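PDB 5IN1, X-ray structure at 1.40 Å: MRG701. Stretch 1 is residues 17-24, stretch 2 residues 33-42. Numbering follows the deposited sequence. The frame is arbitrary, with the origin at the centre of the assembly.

Stretch 1 (17-24) LYEAKVQK
Stretch 2 33-42: RYHVHYLGWS

Residues 17-24 form an extended strand that runs antiparallel to strand 33-38, their axes 136° apart in direction and 4.5 Å apart at closest approach; together the stretches bury 757 Å². Ala20 pairs with Tyr38 and Val22 with Val36 at non-hydrogen-bonded positions (CA-CA 4.2 and 4.6 Å), while Lys21 faces His37 in a hydrogen-bonded pair (CA-CA 5.4 Å), with Lys21 N to His37 O at 2.9 Å and His37 N to Lys21 O at 3.0 Å.

Beyond Val22 the register slips by one residue. Gln23, at phi/psi -89/-39, leaves the extended conformation and forms a bulge, so that His35 O accepts Gln23 N at 2.7 Å and, weakly, Lys24 N at 3.4 Å. Pairing then resumes between Lys24 and His35, with His35 N to Lys24 O at 2.9 Å. The bulge turns the Gln23 side chain (m, t) toward the partner strand, where OE1 accepts a 2.7 Å hydrogen bond from His35 ND1, near the plane of the imidazole (chi1 t).

On the apolar face, the Ala20 methyl fits the notch between Val36 and Tyr38: its CB lies 4.3 Å from Val36 CB and 4.3 Å from Tyr38 CD1. Val22 (t) spans its neighbours, CG2 reaching Val36 CG1 at 4.4 Å and CG1 reaching Tyr34 CD1 at 4.1 Å. On the other face, Lys21 (p, t, t) brings NZ within 3.4 Å of His37 CD2 and 3.7 Å of Leu39 CD2.

Leu39 N donates to Glu19 O at 3.0 Å as the chain enters a type II turn, Tyr38 to Trp41, closed by Trp41 N to Tyr38 O at 3.0 Å. Gly40 adopts phi/psi 85/-4. The turn brings the edge of Trp41 (m) against the face of Tyr18 (m), centroids 4.9 Å apart and planes at 55°, with Tyr18 CE1 3.7 Å from Trp41 CZ2.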

# COMPACT_ATOMS: atom_id res chain seq x y z
N LEU A 17 1.24 10.96 23.34
CA LEU A 17 2.00 10.55 22.17
C LEU A 17 3.42 10.12 22.52
O LEU A 17 4.12 10.83 23.24
CB LEU A 17 2.06 11.71 21.17
CG LEU A 17 0.75 11.97 20.43
CD1 LEU A 17 0.79 13.32 19.74
CD2 LEU A 17 0.48 10.84 19.42
N TYR A 18 3.85 8.99 21.96
CA TYR A 18 5.19 8.44 22.23
C TYR A 18 5.94 8.25 20.92
O TYR A 18 5.35 7.88 19.89
CB TYR A 18 5.09 7.10 22.97
CG TYR A 18 4.36 7.20 24.28
CD1 TYR A 18 5.04 7.43 25.46
CD2 TYR A 18 2.97 7.11 24.32
CE1 TYR A 18 4.36 7.56 26.66
CE2 TYR A 18 2.28 7.25 25.52
CZ TYR A 18 2.99 7.46 26.67
OH TYR A 18 2.29 7.58 27.85
N GLU A 19 7.24 8.49 20.92
CA GLU A 19 8.01 8.19 19.73
C GLU A 19 8.06 6.67 19.53
O GLU A 19 8.22 5.91 20.49
CB GLU A 19 9.41 8.77 19.81
CG GLU A 19 10.04 8.84 18.42
CD GLU A 19 11.38 9.57 18.37
OE1 GLU A 19 12.05 9.70 19.41
OE2 GLU A 19 11.74 10.02 17.25
N ALA A 20 7.91 6.26 18.28
CA ALA A 20 7.91 4.85 17.92
C ALA A 20 8.62 4.70 16.60
O ALA A 20 8.82 5.69 15.88
CB ALA A 20 6.48 4.31 17.82
N LYS A 21 8.99 3.47 16.26
CA LYS A 21 9.55 3.22 14.94
C LYS A 21 8.75 2.13 14.23
O LYS A 21 8.32 1.14 14.83
CB LYS A 21 11.02 2.83 15.04
CG LYS A 21 11.26 1.58 15.80
CD LYS A 21 12.74 1.23 15.79
CE LYS A 21 13.07 0.19 16.85
NZ LYS A 21 13.97 0.74 17.90
N VAL A 22 8.55 2.34 12.94
CA VAL A 22 7.85 1.36 12.11
C VAL A 22 8.79 0.21 11.77
O VAL A 22 9.84 0.42 11.18
CB VAL A 22 7.33 2.02 10.82
CG1 VAL A 22 6.68 0.96 9.92
CG2 VAL A 22 6.37 3.13 11.15
N GLN A 23 8.41 -1.00 12.18
CA GLN A 23 9.18 -2.21 11.92
C GLN A 23 8.78 -2.84 10.59
O GLN A 23 9.62 -3.35 9.86
CB GLN A 23 8.98 -3.24 13.04
CG GLN A 23 9.49 -2.79 14.40
CD GLN A 23 8.95 -3.66 15.52
OE1 GLN A 23 7.75 -3.89 15.61
NE2 GLN A 23 9.84 -4.14 16.37
N LYS A 24 7.48 -2.80 10.29
CA LYS A 24 6.93 -3.40 9.07
C LYS A 24 5.68 -2.63 8.66
O LYS A 24 4.93 -2.17 9.51
CB LYS A 24 6.61 -4.88 9.31
CG LYS A 24 7.84 -5.79 9.27
CD LYS A 24 7.54 -7.25 9.62
CE LYS A 24 8.76 -7.91 10.29
NZ LYS A 24 9.41 -8.96 9.45
N ARG A 33 -1.42 -1.15 7.61
CA ARG A 33 -1.14 -1.39 9.03
C ARG A 33 0.36 -1.40 9.25
O ARG A 33 1.13 -1.69 8.33
CB ARG A 33 -1.77 -2.71 9.53
CG ARG A 33 -1.21 -3.98 8.90
CD ARG A 33 -1.82 -5.20 9.57
NE ARG A 33 -1.11 -6.44 9.21
CZ ARG A 33 -1.22 -7.57 9.89
NH1 ARG A 33 -2.00 -7.64 10.97
NH2 ARG A 33 -0.55 -8.65 9.49
N TYR A 34 0.76 -1.05 10.46
CA TYR A 34 2.15 -0.80 10.79
C TYR A 34 2.49 -1.52 12.08
O TYR A 34 1.80 -1.34 13.09
CB TYR A 34 2.41 0.69 10.95
CG TYR A 34 1.98 1.51 9.75
CD1 TYR A 34 2.79 1.59 8.63
CD2 TYR A 34 0.78 2.20 9.74
CE1 TYR A 34 2.40 2.34 7.52
CE2 TYR A 34 0.39 2.95 8.65
CZ TYR A 34 1.21 3.02 7.55
OH TYR A 34 0.82 3.77 6.45
N HIS A 35 3.55 -2.32 12.06
CA HIS A 35 4.00 -2.98 13.28
C HIS A 35 5.03 -2.05 13.86
O HIS A 35 6.05 -1.79 13.23
CB HIS A 35 4.58 -4.38 13.01
CG HIS A 35 4.53 -5.29 14.19
ND1 HIS A 35 5.57 -5.40 15.10
CD2 HIS A 35 3.57 -6.15 14.63
CE1 HIS A 35 5.25 -6.28 16.04
NE2 HIS A 35 4.05 -6.75 15.77
N VAL A 36 4.75 -1.52 15.05
CA VAL A 36 5.59 -0.49 15.63
C VAL A 36 6.22 -0.94 16.94
O VAL A 36 5.66 -1.77 17.66
CB VAL A 36 4.80 0.82 15.87
CG1 VAL A 36 4.26 1.36 14.53
CG2 VAL A 36 3.67 0.64 16.91
N HIS A 37 7.40 -0.39 17.21
CA HIS A 37 8.07 -0.53 18.49
C HIS A 37 8.10 0.85 19.16
O HIS A 37 8.49 1.82 18.53
CB HIS A 37 9.50 -1.07 18.31
CG HIS A 37 10.32 -1.01 19.56
ND1 HIS A 37 10.05 -1.81 20.64
CD2 HIS A 37 11.35 -0.21 19.93
CE1 HIS A 37 10.89 -1.53 21.63
NE2 HIS A 37 11.69 -0.56 21.22
N TYR A 38 7.66 0.93 20.42
CA TYR A 38 7.66 2.18 21.16
C TYR A 38 9.04 2.39 21.75
O TYR A 38 9.54 1.51 22.46
CB TYR A 38 6.58 2.17 22.25
CG TYR A 38 5.18 1.99 21.68
CD1 TYR A 38 4.39 3.10 21.39
CD2 TYR A 38 4.67 0.73 21.41
CE1 TYR A 38 3.11 2.95 20.86
CE2 TYR A 38 3.38 0.56 20.89
CZ TYR A 38 2.63 1.67 20.60
OH TYR A 38 1.36 1.50 20.07
N LEU A 39 9.68 3.51 21.43
CA LEU A 39 11.10 3.66 21.78
C LEU A 39 11.27 3.70 23.29
O LEU A 39 10.61 4.48 23.99
CB LEU A 39 11.71 4.91 21.16
CG LEU A 39 11.61 5.01 19.64
CD1 LEU A 39 12.49 6.13 19.12
CD2 LEU A 39 11.97 3.68 18.98
N GLY A 40 12.18 2.86 23.79
CA GLY A 40 12.45 2.77 25.22
C GLY A 40 11.52 1.83 25.97
O GLY A 40 11.71 1.62 27.17
N TRP A 41 10.52 1.26 25.28
CA TRP A 41 9.57 0.35 25.92
C TRP A 41 9.93 -1.10 25.66
O TRP A 41 10.70 -1.40 24.76
CB TRP A 41 8.15 0.60 25.40
CG TRP A 41 7.47 1.79 25.95
CD1 TRP A 41 8.05 2.87 26.57
CD2 TRP A 41 6.06 2.04 25.96
NE1 TRP A 41 7.09 3.77 26.96
CE2 TRP A 41 5.86 3.28 26.60
CE3 TRP A 41 4.95 1.32 25.52
CZ2 TRP A 41 4.59 3.84 26.77
CZ3 TRP A 41 3.69 1.88 25.70
CH2 TRP A 41 3.52 3.12 26.33
N SER A 42 9.35 -1.99 26.46
CA SER A 42 9.50 -3.43 26.25
C SER A 42 9.04 -3.84 24.86
O SER A 42 8.07 -3.28 24.33
CB SER A 42 8.69 -4.20 27.30
OG SER A 42 8.66 -5.58 27.01